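Local coordinates for type II restriction enzyme AgeI (Thalassobius gelatinovorus, PDB 5DWA), which recognises the double-stranded DNA sequence 5'-ACCGGT-3' and cleaves it after the adenine, as a restriction endonuclease of the PD-(D/E)XK class, at residues Leu115-Lys120 with Val141-Glu146; Ala95-Leu100 with Ile165-Ser170. One frame throughout, in Å; residues are numbered along the deposited sequence.

Contact 1 (Leu115-Lys120 with Val141-Glu146); sequences LTALFK and VDVMIE. With nucleotides of chain D.
Leu115 and Val143 meet on one face of an antiparallel strand pair, Leu115 CB lying 3.8 Å from Val143 CG1. On the same face Leu115 runs beside Ile145, with CD2 3.7 Å from its CG1; both also touch Ile165 of the next strand. The other face carries Met144, whose CG stands between the backbone N and the carbonyl carbon (chi1 82°). From there the chain extends alongside Thr116, bringing Met144 CE to 3.9 Å from Thr116 CB, while the Leu118 side chain crosses that of Met144 at about a right angle, CD2 lying 4.1 Å from Met144 CB.

Thr116 and Met144 form the hydrogen-bonded pair, N to O in each direction. Two residues on, Leu118, the centre of an inverse gamma turn, gives its N to Asp142 O (2.8 Å), with the carbonyl pointing almost straight at the donor. At the polar edge a water accepts from Thr116 OG1 at 2.7 Å and donates to Glu146 OE1 at 2.6 Å; this carboxylate is also paired with Arg129 and Arg114.

Strand 113-117 is outermost in this chain's mixed PD-(D/E)XK sheet, 143-148 joins it to 159-168, and a classic beta bulge sets Asp142 and Val143 opposite Ile165.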
ATOM      1  N   LEU A 115     -20.627  12.431 -11.322  1.00 12.73           N
ATOM      2  CA  LEU A 115     -19.497  11.982 -10.519  1.00 12.60           C
ATOM      3  C   LEU A 115     -18.843  13.144  -9.778  1.00 13.17           C
ATOM      4  O   LEU A 115     -18.733  14.249 -10.303  1.00 14.25           O
ATOM      5  CB  LEU A 115     -18.450  11.313 -11.413  1.00 11.79           C
ATOM      6  CG  LEU A 115     -18.914  10.188 -12.344  1.00 12.63           C
ATOM      7  CD1 LEU A 115     -17.735   9.647 -13.125  1.00 13.53           C
ATOM      8  CD2 LEU A 115     -19.614   9.059 -11.584  1.00 13.45           C
ATOM      9  N   THR A 116     -18.352  12.869  -8.578  1.00 12.58           N
ATOM     10  CA  THR A 116     -17.637  13.857  -7.794  1.00 12.75           C
ATOM     11  C   THR A 116     -16.455  13.196  -7.088  1.00 13.29           C
ATOM     12  O   THR A 116     -16.645  12.252  -6.321  1.00 13.08           O
ATOM     13  CB  THR A 116     -18.548  14.509  -6.746  1.00 15.74           C
ATOM     14  OG1 THR A 116     -19.693  15.083  -7.392  1.00 18.20           O
ATOM     15  CG2 THR A 116     -17.793  15.592  -5.990  1.00 16.41           C
ATOM     16  N   ALA A 117     -15.243  13.676  -7.352  1.00 12.66           N
ATOM     17  CA  ALA A 117     -14.050  13.145  -6.674  1.00 12.99           C
ATOM     18  C   ALA A 117     -14.073  13.557  -5.210  1.00 13.46           C
ATOM     19  O   ALA A 117     -14.347  14.717  -4.889  1.00 14.68           O
ATOM     20  CB  ALA A 117     -12.774  13.628  -7.355  1.00 13.42           C
ATOM     21  N   LEU A 118     -13.813  12.603  -4.320  1.00 12.12           N
ATOM     22  CA  LEU A 118     -13.925  12.883  -2.891  1.00 13.58           C
ATOM     23  C   LEU A 118     -12.568  13.319  -2.345  1.00 16.01           C
ATOM     24  O   LEU A 118     -11.871  12.573  -1.659  1.00 17.32           O
ATOM     25  CB  LEU A 118     -14.476  11.668  -2.139  1.00 14.12           C
ATOM     26  CG  LEU A 118     -15.878  11.244  -2.586  1.00 14.39           C
ATOM     27  CD1 LEU A 118     -16.348  10.016  -1.825  1.00 14.54           C
ATOM     28  CD2 LEU A 118     -16.851  12.402  -2.393  1.00 14.46           C
ATOM     29  N   PHE A 119     -12.193  14.549  -2.672  1.00 17.25           N
ATOM     30  CA  PHE A 119     -10.919  15.088  -2.225  1.00 19.29           C
ATOM     31  C   PHE A 119     -11.059  15.638  -0.815  1.00 21.98           C
ATOM     32  O   PHE A 119     -12.125  15.539  -0.211  1.00 21.06           O
ATOM     33  CB  PHE A 119     -10.434  16.158  -3.202  1.00 18.77           C
ATOM     34  CG  PHE A 119     -10.021  15.600  -4.528  1.00 19.60           C
ATOM     35  CD1 PHE A 119      -9.378  14.371  -4.603  1.00 19.92           C
ATOM     36  CD2 PHE A 119     -10.268  16.292  -5.703  1.00 19.53           C
ATOM     37  CE1 PHE A 119      -8.993  13.844  -5.822  1.00 20.74           C
ATOM     38  CE2 PHE A 119      -9.882  15.767  -6.930  1.00 20.72           C
ATOM     39  CZ  PHE A 119      -9.243  14.547  -6.988  1.00 21.35           C
ATOM     40  N   LYS A 120      -9.984  16.215  -0.294  1.00 26.15           N
ATOM     41  CA  LYS A 120      -9.939  16.591   1.115  1.00 29.39           C
ATOM     42  C   LYS A 120     -11.123  17.453   1.550  1.00 28.17           C
ATOM     43  O   LYS A 120     -11.409  18.489   0.947  1.00 29.01           O
ATOM     44  CB  LYS A 120      -8.635  17.319   1.408  1.00 32.84           C
ATOM     45  CG  LYS A 120      -8.043  16.962   2.743  1.00 36.56           C
ATOM     46  CD  LYS A 120      -6.546  16.868   2.627  1.00 38.85           C
ATOM     47  CE  LYS A 120      -5.931  16.491   3.947  1.00 40.06           C
ATOM     48  NZ  LYS A 120      -4.647  15.783   3.730  1.00 40.91           N
ATOM     49  N   VAL A 141     -13.026   4.713  -0.691  1.00 16.40           N
ATOM     50  CA  VAL A 141     -13.813   4.897  -1.906  1.00 16.11           C
ATOM     51  C   VAL A 141     -13.454   6.287  -2.404  1.00 14.46           C
ATOM     52  O   VAL A 141     -13.214   7.185  -1.596  1.00 15.43           O
ATOM     53  CB  VAL A 141     -15.326   4.722  -1.647  1.00 18.80           C
ATOM     54  CG1 VAL A 141     -15.842   5.751  -0.655  1.00 18.78           C
ATOM     55  CG2 VAL A 141     -16.099   4.769  -2.953  1.00 18.83           C
ATOM     56  N   ASP A 142     -13.381   6.467  -3.718  1.00 12.26           N
ATOM     57  CA  ASP A 142     -12.722   7.652  -4.266  1.00 11.43           C
ATOM     58  C   ASP A 142     -13.632   8.692  -4.909  1.00 11.99           C
ATOM     59  O   ASP A 142     -13.437   9.886  -4.718  1.00 13.87           O
ATOM     60  CB  ASP A 142     -11.666   7.193  -5.274  1.00 12.16           C
ATOM     61  CG  ASP A 142     -10.733   6.168  -4.681  1.00 15.02           C
ATOM     62  OD1 ASP A 142     -10.192   6.439  -3.591  1.00 17.62           O
ATOM     63  OD2 ASP A 142     -10.573   5.087  -5.274  1.00 16.43           O
ATOM     64  N   VAL A 143     -14.595   8.237  -5.692  1.00 11.14           N
ATOM     65  CA  VAL A 143     -15.448   9.147  -6.442  1.00 11.44           C
ATOM     66  C   VAL A 143     -16.901   8.760  -6.168  1.00 11.11           C
ATOM     67  O   VAL A 143     -17.264   7.588  -6.256  1.00 13.55           O
ATOM     68  CB  VAL A 143     -15.140   9.089  -7.957  1.00 13.91           C
ATOM     69  CG1 VAL A 143     -16.039  10.031  -8.733  1.00 13.33           C
ATOM     70  CG2 VAL A 143     -13.650   9.355  -8.250  1.00 14.26           C
ATOM     71  N   MET A 144     -17.743   9.717  -5.806  1.00 11.93           N
ATOM     72  CA  MET A 144     -19.125   9.341  -5.546  1.00 12.89           C
ATOM     73  C   MET A 144     -19.952   9.466  -6.822  1.00 13.15           C
ATOM     74  O   MET A 144     -19.609  10.231  -7.726  1.00 13.41           O
ATOM     75  CB  MET A 144     -19.715  10.164  -4.389  1.00 16.98           C
ATOM     76  CG  MET A 144     -20.232  11.536  -4.715  1.00 21.65           C
ATOM     77  SD  MET A 144     -21.166  12.220  -3.313  1.00 23.13           S
ATOM     78  CE  MET A 144     -20.830  13.949  -3.590  1.00 23.98           C
ATOM     79  N   ILE A 145     -20.996   8.645  -6.907  1.00 12.54           N
ATOM     80  CA  ILE A 145     -21.923   8.663  -8.029  1.00 13.06           C
ATOM     81  C   ILE A 145     -23.267   9.121  -7.500  1.00 13.39           C
ATOM     82  O   ILE A 145     -23.736   8.593  -6.484  1.00 12.97           O
ATOM     83  CB  ILE A 145     -22.078   7.284  -8.698  1.00 11.99           C
ATOM     84  CG1 ILE A 145     -20.715   6.627  -8.951  1.00 12.38           C
ATOM     85  CG2 ILE A 145     -22.889   7.407  -9.992  1.00 12.09           C
ATOM     86  CD1 ILE A 145     -20.830   5.148  -9.314  1.00 13.20           C
ATOM     87  N   GLU A 146     -23.862  10.099  -8.183  1.00 13.22           N
ATOM     88  CA  GLU A 146     -25.164  10.643  -7.800  1.00 14.47           C
ATOM     89  C   GLU A 146     -26.121  10.629  -8.976  1.00 15.52           C
ATOM     90  O   GLU A 146     -25.702  10.683 -10.132  1.00 16.06           O
ATOM     91  CB  GLU A 146     -25.022  12.068  -7.275  1.00 15.32           C
ATOM     92  CG  GLU A 146     -24.280  12.191  -5.958  1.00 16.50           C
ATOM     93  CD  GLU A 146     -24.073  13.635  -5.559  1.00 17.24           C
ATOM     94  OE1 GLU A 146     -23.447  14.387  -6.336  1.00 17.95           O
ATOM     95  OE2 GLU A 146     -24.554  14.029  -4.476  1.00 19.60           O
TER
ATOM     96  P    DG D  11      -0.685  19.708  -4.188  1.00 15.70           P
ATOM     97  OP1  DG D  11      -0.345  18.864  -5.358  1.00 16.24           O
ATOM     98  OP2  DG D  11      -0.355  21.164  -4.239  1.00 17.92           O
ATOM     99  O5'  DG D  11      -2.232  19.595  -3.879  1.00 16.52           O
ATOM    100  C5'  DG D  11      -2.869  18.333  -3.812  1.00 17.46           C
ATOM    101  C4'  DG D  11      -3.804  18.280  -2.622  1.00 20.07           C
ATOM    102  O4'  DG D  11      -3.025  18.095  -1.412  1.00 19.87           O
ATOM    103  C3'  DG D  11      -4.635  19.543  -2.396  1.00 22.36           C
ATOM    104  O3'  DG D  11      -5.927  19.191  -1.907  1.00 26.17           O
ATOM    105  C2'  DG D  11      -3.826  20.298  -1.342  1.00 20.73           C
ATOM    106  C1'  DG D  11      -3.291  19.152  -0.502  1.00 20.08           C
ATOM    107  N9   DG D  11      -2.046  19.459   0.199  1.00 21.30           N
ATOM    108  C8   DG D  11      -1.073  20.356  -0.179  1.00 22.69           C
ATOM    109  N7   DG D  11      -0.058  20.393   0.642  1.00 22.64           N
ATOM    110  C5   DG D  11      -0.376  19.459   1.619  1.00 23.06           C
ATOM    111  C6   DG D  11       0.344  19.053   2.773  1.00 24.37           C
ATOM    112  O6   DG D  11       1.445  19.453   3.176  1.00 26.42           O
ATOM    113  N1   DG D  11      -0.337  18.080   3.487  1.00 23.90           N
ATOM    114  C2   DG D  11      -1.555  17.558   3.140  1.00 23.15           C
ATOM    115  N2   DG D  11      -2.053  16.637   3.960  1.00 23.16           N
ATOM    116  N3   DG D  11      -2.243  17.924   2.066  1.00 22.27           N
ATOM    117  C4   DG D  11      -1.595  18.875   1.355  1.00 22.01           C
TER
HETATM  118  O   HOH W   1     -21.639  13.276  -7.829  1.00 22.38           O

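Contact 2 (Ala95-Leu100 with Ile165-Ser170); sequences AFEVAL and IHAKVS. With nucleotides of chain C.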
ATOM      1  N   ALA A  95      -4.960  12.212  -9.768  1.00 12.82           N
ATOM      2  CA  ALA A  95      -5.102  12.624 -11.160  1.00 11.23           C
ATOM      3  C   ALA A  95      -6.057  11.709 -11.923  1.00 11.56           C
ATOM      4  O   ALA A  95      -6.784  12.172 -12.793  1.00 12.24           O
ATOM      5  CB  ALA A  95      -3.748  12.661 -11.849  1.00 11.79           C
ATOM      6  N   PHE A  96      -6.060  10.413 -11.620  1.00 11.84           N
ATOM      7  CA  PHE A  96      -6.969   9.515 -12.326  1.00 11.76           C
ATOM      8  C   PHE A  96      -8.429   9.818 -11.937  1.00 11.65           C
ATOM      9  O   PHE A  96      -9.329   9.785 -12.782  1.00 12.06           O
ATOM     10  CB  PHE A  96      -6.589   8.055 -12.051  1.00 12.45           C
ATOM     11  CG  PHE A  96      -7.448   7.055 -12.773  1.00 12.09           C
ATOM     12  CD1 PHE A  96      -7.770   7.214 -14.110  1.00 13.19           C
ATOM     13  CD2 PHE A  96      -7.919   5.940 -12.104  1.00 12.84           C
ATOM     14  CE1 PHE A  96      -8.558   6.274 -14.764  1.00 13.32           C
ATOM     15  CE2 PHE A  96      -8.713   4.997 -12.745  1.00 12.85           C
ATOM     16  CZ  PHE A  96      -9.034   5.165 -14.076  1.00 13.72           C
ATOM     17  N   GLU A  97      -8.661  10.130 -10.663  1.00 11.28           N
ATOM     18  CA  GLU A  97      -9.980  10.619 -10.236  1.00 11.89           C
ATOM     19  C   GLU A  97     -10.398  11.864 -11.029  1.00 12.63           C
ATOM     20  O   GLU A  97     -11.526  11.941 -11.525  1.00 12.77           O
ATOM     21  CB  GLU A  97      -9.984  10.950  -8.753  1.00 12.41           C
ATOM     22  CG  GLU A  97      -9.601   9.776  -7.863  1.00 14.57           C
ATOM     23  CD  GLU A  97      -9.559  10.208  -6.416  1.00 18.88           C
ATOM     24  OE1 GLU A  97     -10.635  10.486  -5.855  1.00 20.00           O
ATOM     25  OE2 GLU A  97      -8.453  10.312  -5.852  1.00 22.25           O
ATOM     26  N   VAL A  98      -9.498  12.843 -11.124  1.00 12.45           N
ATOM     27  CA  VAL A  98      -9.762  14.055 -11.909  1.00 12.27           C
ATOM     28  C   VAL A  98     -10.155  13.703 -13.336  1.00 12.58           C
ATOM     29  O   VAL A  98     -11.120  14.232 -13.874  1.00 13.75           O
ATOM     30  CB  VAL A  98      -8.536  14.997 -11.938  1.00 13.02           C
ATOM     31  CG1 VAL A  98      -8.718  16.102 -12.993  1.00 13.86           C
ATOM     32  CG2 VAL A  98      -8.309  15.611 -10.575  1.00 13.66           C
ATOM     33  N   ALA A  99      -9.400  12.801 -13.948  1.00 12.05           N
ATOM     34  CA  ALA A  99      -9.643  12.417 -15.332  1.00 12.82           C
ATOM     35  C   ALA A  99     -10.987  11.697 -15.505  1.00 12.20           C
ATOM     36  O   ALA A  99     -11.693  11.949 -16.479  1.00 12.42           O
ATOM     37  CB  ALA A  99      -8.504  11.543 -15.841  1.00 13.35           C
ATOM     38  N   LEU A 100     -11.344  10.812 -14.573  1.00 12.03           N
ATOM     39  CA  LEU A 100     -12.626  10.110 -14.651  1.00 13.18           C
ATOM     40  C   LEU A 100     -13.796  11.096 -14.632  1.00 12.56           C
ATOM     41  O   LEU A 100     -14.733  10.978 -15.426  1.00 12.98           O
ATOM     42  CB  LEU A 100     -12.779   9.112 -13.501  1.00 14.15           C
ATOM     43  CG  LEU A 100     -11.998   7.815 -13.648  1.00 13.91           C
ATOM     44  CD1 LEU A 100     -12.065   7.051 -12.325  1.00 15.36           C
ATOM     45  CD2 LEU A 100     -12.566   6.981 -14.785  1.00 13.87           C
ATOM     46  N   ILE A 165     -17.063   4.927  -6.842  0.73 10.64           N
ATOM     47  CA  ILE A 165     -16.001   4.334  -7.656  0.73 10.52           C
ATOM     48  C   ILE A 165     -14.715   4.173  -6.841  0.73 12.04           C
ATOM     49  O   ILE A 165     -14.284   5.116  -6.177  0.73 12.53           O
ATOM     50  CB  ILE A 165     -15.704   5.192  -8.904  0.73 10.05           C
ATOM     51  CG1 ILE A 165     -16.983   5.410  -9.720  0.73 11.13           C
ATOM     52  CG2 ILE A 165     -14.623   4.540  -9.757  0.73 11.79           C
ATOM     53  CD1 ILE A 165     -16.774   6.288 -10.938  0.73 12.06           C
ATOM     54  N   HIS A 166     -14.137   2.967  -6.872  1.00 12.06           N
ATOM     55  CA  HIS A 166     -12.792   2.711  -6.402  1.00 11.62           C
ATOM     56  C   HIS A 166     -11.890   2.874  -7.600  1.00 12.64           C
ATOM     57  O   HIS A 166     -11.917   2.039  -8.506  1.00 13.77           O
ATOM     58  CB  HIS A 166     -12.715   1.306  -5.821  1.00 12.92           C
ATOM     59  CG  HIS A 166     -13.758   1.064  -4.788  1.00 12.95           C
ATOM     60  ND1 HIS A 166     -13.532   1.273  -3.446  1.00 14.97           N
ATOM     61  CD2 HIS A 166     -15.060   0.697  -4.900  1.00 13.24           C
ATOM     62  CE1 HIS A 166     -14.642   1.024  -2.773  1.00 13.87           C
ATOM     63  NE2 HIS A 166     -15.587   0.686  -3.634  1.00 12.53           N
ATOM     64  N   ALA A 167     -11.135   3.970  -7.624  1.00 13.51           N
ATOM     65  CA  ALA A 167     -10.326   4.330  -8.778  1.00 14.15           C
ATOM     66  C   ALA A 167      -8.882   3.978  -8.487  1.00 16.35           C
ATOM     67  O   ALA A 167      -8.330   4.411  -7.478  1.00 19.13           O
ATOM     68  CB  ALA A 167     -10.464   5.812  -9.095  1.00 14.10           C
ATOM     69  N   LYS A 168      -8.287   3.151  -9.335  1.00 15.95           N
ATOM     70  CA  LYS A 168      -6.903   2.746  -9.121  1.00 15.51           C
ATOM     71  C   LYS A 168      -6.173   2.743 -10.439  1.00 14.65           C
ATOM     72  O   LYS A 168      -6.605   2.094 -11.384  1.00 15.34           O
ATOM     73  CB  LYS A 168      -6.804   1.348  -8.495  1.00 17.08           C
ATOM     74  CG  LYS A 168      -7.788   1.074  -7.376  1.00 17.92           C
ATOM     75  CD  LYS A 168      -7.356  -0.118  -6.556  1.00 20.01           C
ATOM     76  CE  LYS A 168      -6.261   0.259  -5.566  1.00 19.96           C
ATOM     77  NZ  LYS A 168      -6.771   1.146  -4.479  1.00 20.56           N
ATOM     78  N   VAL A 169      -5.068   3.464 -10.512  1.00 13.43           N
ATOM     79  CA  VAL A 169      -4.219   3.352 -11.690  1.00 13.58           C
ATOM     80  C   VAL A 169      -3.726   1.915 -11.839  1.00 12.48           C
ATOM     81  O   VAL A 169      -3.783   1.336 -12.923  1.00 13.85           O
ATOM     82  CB  VAL A 169      -3.023   4.295 -11.607  1.00 13.95           C
ATOM     83  CG1 VAL A 169      -1.975   3.937 -12.675  1.00 14.12           C
ATOM     84  CG2 VAL A 169      -3.483   5.743 -11.732  1.00 15.72           C
ATOM     85  N   SER A 170      -3.289   1.341 -10.725  1.00 11.85           N
ATOM     86  CA  SER A 170      -2.722  -0.000 -10.715  1.00 11.48           C
ATOM     87  C   SER A 170      -3.282  -0.748  -9.527  1.00 12.57           C
ATOM     88  O   SER A 170      -3.584  -0.149  -8.502  1.00 12.70           O
ATOM     89  CB  SER A 170      -1.191   0.053 -10.653  1.00 11.79           C
ATOM     90  OG  SER A 170      -0.743   0.888  -9.591  1.00 11.98           O
TER
ATOM     91  P    DC C   6      -3.065   4.743  -6.175  1.00 23.56           P
ATOM     92  OP1  DC C   6      -3.857   4.894  -7.385  1.00 23.86           O
ATOM     93  OP2  DC C   6      -3.314   3.676  -5.190  1.00 27.58           O
ATOM     94  O5'  DC C   6      -1.548   4.608  -6.651  1.00 17.38           O
ATOM     95  C5'  DC C   6      -1.000   5.590  -7.479  1.00 15.04           C
ATOM     96  C4'  DC C   6       0.473   5.317  -7.664  1.00 12.75           C
ATOM     97  O4'  DC C   6       1.132   5.303  -6.381  1.00 13.05           O
ATOM     98  C3'  DC C   6       0.817   4.002  -8.341  1.00 11.36           C
ATOM     99  O3'  DC C   6       1.889   4.238  -9.206  1.00 11.16           O
ATOM    100  C2'  DC C   6       1.232   3.095  -7.174  1.00 11.86           C
ATOM    101  C1'  DC C   6       1.843   4.091  -6.199  1.00 13.01           C
ATOM    102  N1   DC C   6       1.680   3.723  -4.779  1.00 12.67           N
ATOM    103  C2   DC C   6       2.793   3.617  -3.937  1.00 13.16           C
ATOM    104  O2   DC C   6       3.930   3.776  -4.396  1.00 13.75           O
ATOM    105  N3   DC C   6       2.594   3.314  -2.631  1.00 13.80           N
ATOM    106  C4   DC C   6       1.359   3.158  -2.164  1.00 14.24           C
ATOM    107  N4   DC C   6       1.214   2.854  -0.873  1.00 14.75           N
ATOM    108  C5   DC C   6       0.219   3.297  -2.997  1.00 13.79           C
ATOM    109  C6   DC C   6       0.419   3.582  -4.280  1.00 12.89           C
ATOM    110  P    DG C   7       2.064   3.411 -10.567  1.00 11.17           P
ATOM    111  OP1  DG C   7       2.160   4.403 -11.659  1.00 11.29           O
ATOM    112  OP2  DG C   7       1.101   2.304 -10.655  1.00 12.73           O
ATOM    113  O5'  DG C   7       3.501   2.739 -10.397  1.00 12.07           O
ATOM    114  C5'  DG C   7       4.644   3.524 -10.150  1.00 10.92           C
ATOM    115  C4'  DG C   7       5.816   2.613  -9.821  1.00 11.08           C
ATOM    116  O4'  DG C   7       5.670   2.098  -8.474  1.00 12.00           O
ATOM    117  C3'  DG C   7       5.930   1.384 -10.710  1.00 11.27           C
ATOM    118  O3'  DG C   7       7.284   1.060 -10.841  1.00 12.38           O
ATOM    119  C2'  DG C   7       5.179   0.314  -9.908  1.00 11.93           C
ATOM    120  C1'  DG C   7       5.585   0.672  -8.492  1.00 12.14           C
ATOM    121  N9   DG C   7       4.603   0.323  -7.485  1.00 11.71           N
ATOM    122  C8   DG C   7       3.316  -0.124  -7.684  1.00 11.87           C
ATOM    123  N7   DG C   7       2.653  -0.277  -6.572  1.00 10.99           N
ATOM    124  C5   DG C   7       3.541   0.128  -5.586  1.00 10.61           C
ATOM    125  C6   DG C   7       3.384   0.190  -4.183  1.00 11.73           C
ATOM    126  O6   DG C   7       2.384  -0.093  -3.509  1.00 12.86           O
ATOM    127  N1   DG C   7       4.528   0.658  -3.556  1.00 11.96           N
ATOM    128  C2   DG C   7       5.686   1.019  -4.199  1.00 11.81           C
ATOM    129  N2   DG C   7       6.682   1.453  -3.423  1.00 13.02           N
ATOM    130  N3   DG C   7       5.847   0.960  -5.509  1.00 11.65           N
ATOM    131  C4   DG C   7       4.739   0.510  -6.136  1.00 11.51           C
TER
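The helix through Phe96, Glu97 and Leu100 passes over the strand at Ile165-Lys168 with an angle of 124° between their N-to-C directions and 8.3 Å between the two axes at closest approach. No hydrogen bond joins them; the contact is a helix laid against the central mixed sheet of the PD-(D/E)XK alpha/beta fold, and apolar groups fill the gap.

Ala167 CB is the methyl on the strand that the helix packs against. Leu100 CD1 reaches it at 3.8 Å and Phe96 CD2 at 3.9 Å, so that two residues one helical turn apart share a single methyl group, with the CG of Glu97 more loosely beside it. Phe96 CG stands anti to the backbone N (chi1 -178°), and the ring beyond it meets the strand through CD2 and CE2. Leu100 CD1 sits over one face of that ring, displaced toward the rim, whereas the backbone N of Lys168 lies in the ring plane at its edge. Further along, Phe96 CB packs on Val169 CG2 at 3.9 Å, and Leu197 also touches the phenylalanine from a nearby loop.

Lys168 turns its side chain from the helix to the opposite side of the strand, where NZ forms a salt bridge with Asp178. Lys168 is probably the lysine of the PD-(D/E)XK signature and Asp142 its first aspartate. The residue two before the lysine is His166, not an acid, and Asp178 may take that role.

Beyond the helix the segment runs into the DNA backbone. The buried N of Val169 has no hydrogen-bond partner in the model; its nearest phosphate oxygen, OP1 of DC6 of chain C, is 3.6 Å away. Ser170 OG, which is also bonded to Arg174, donates to OP2 of DG7 of chain C over 2.6 Å.

Overall arrangement
Contacts 1 and 2 lie with their centres about 10 Å apart and meet on neighbouring strands of one sheet, 143-148 and 159-168. In sequence, contact 1 is nested inside the loop closed by contact 2, and helix 84-109 leads directly into strand 113-117. Two probable hydrogen bonds join them: Asp142 OD2 to Ala167 N and Val143 O to Ile165 N, each 2.7 Å. Glu97 OE1 also packs against Asp142 O at 3.1 Å. Asp142, with Glu97 beside it and Lys168 on the neighbouring strand, probably marks the active site expected for this class. The two contacts also reach different DNA strands: Lys120 approaches a guanine of chain D, Ser170 a phosphate of chain C.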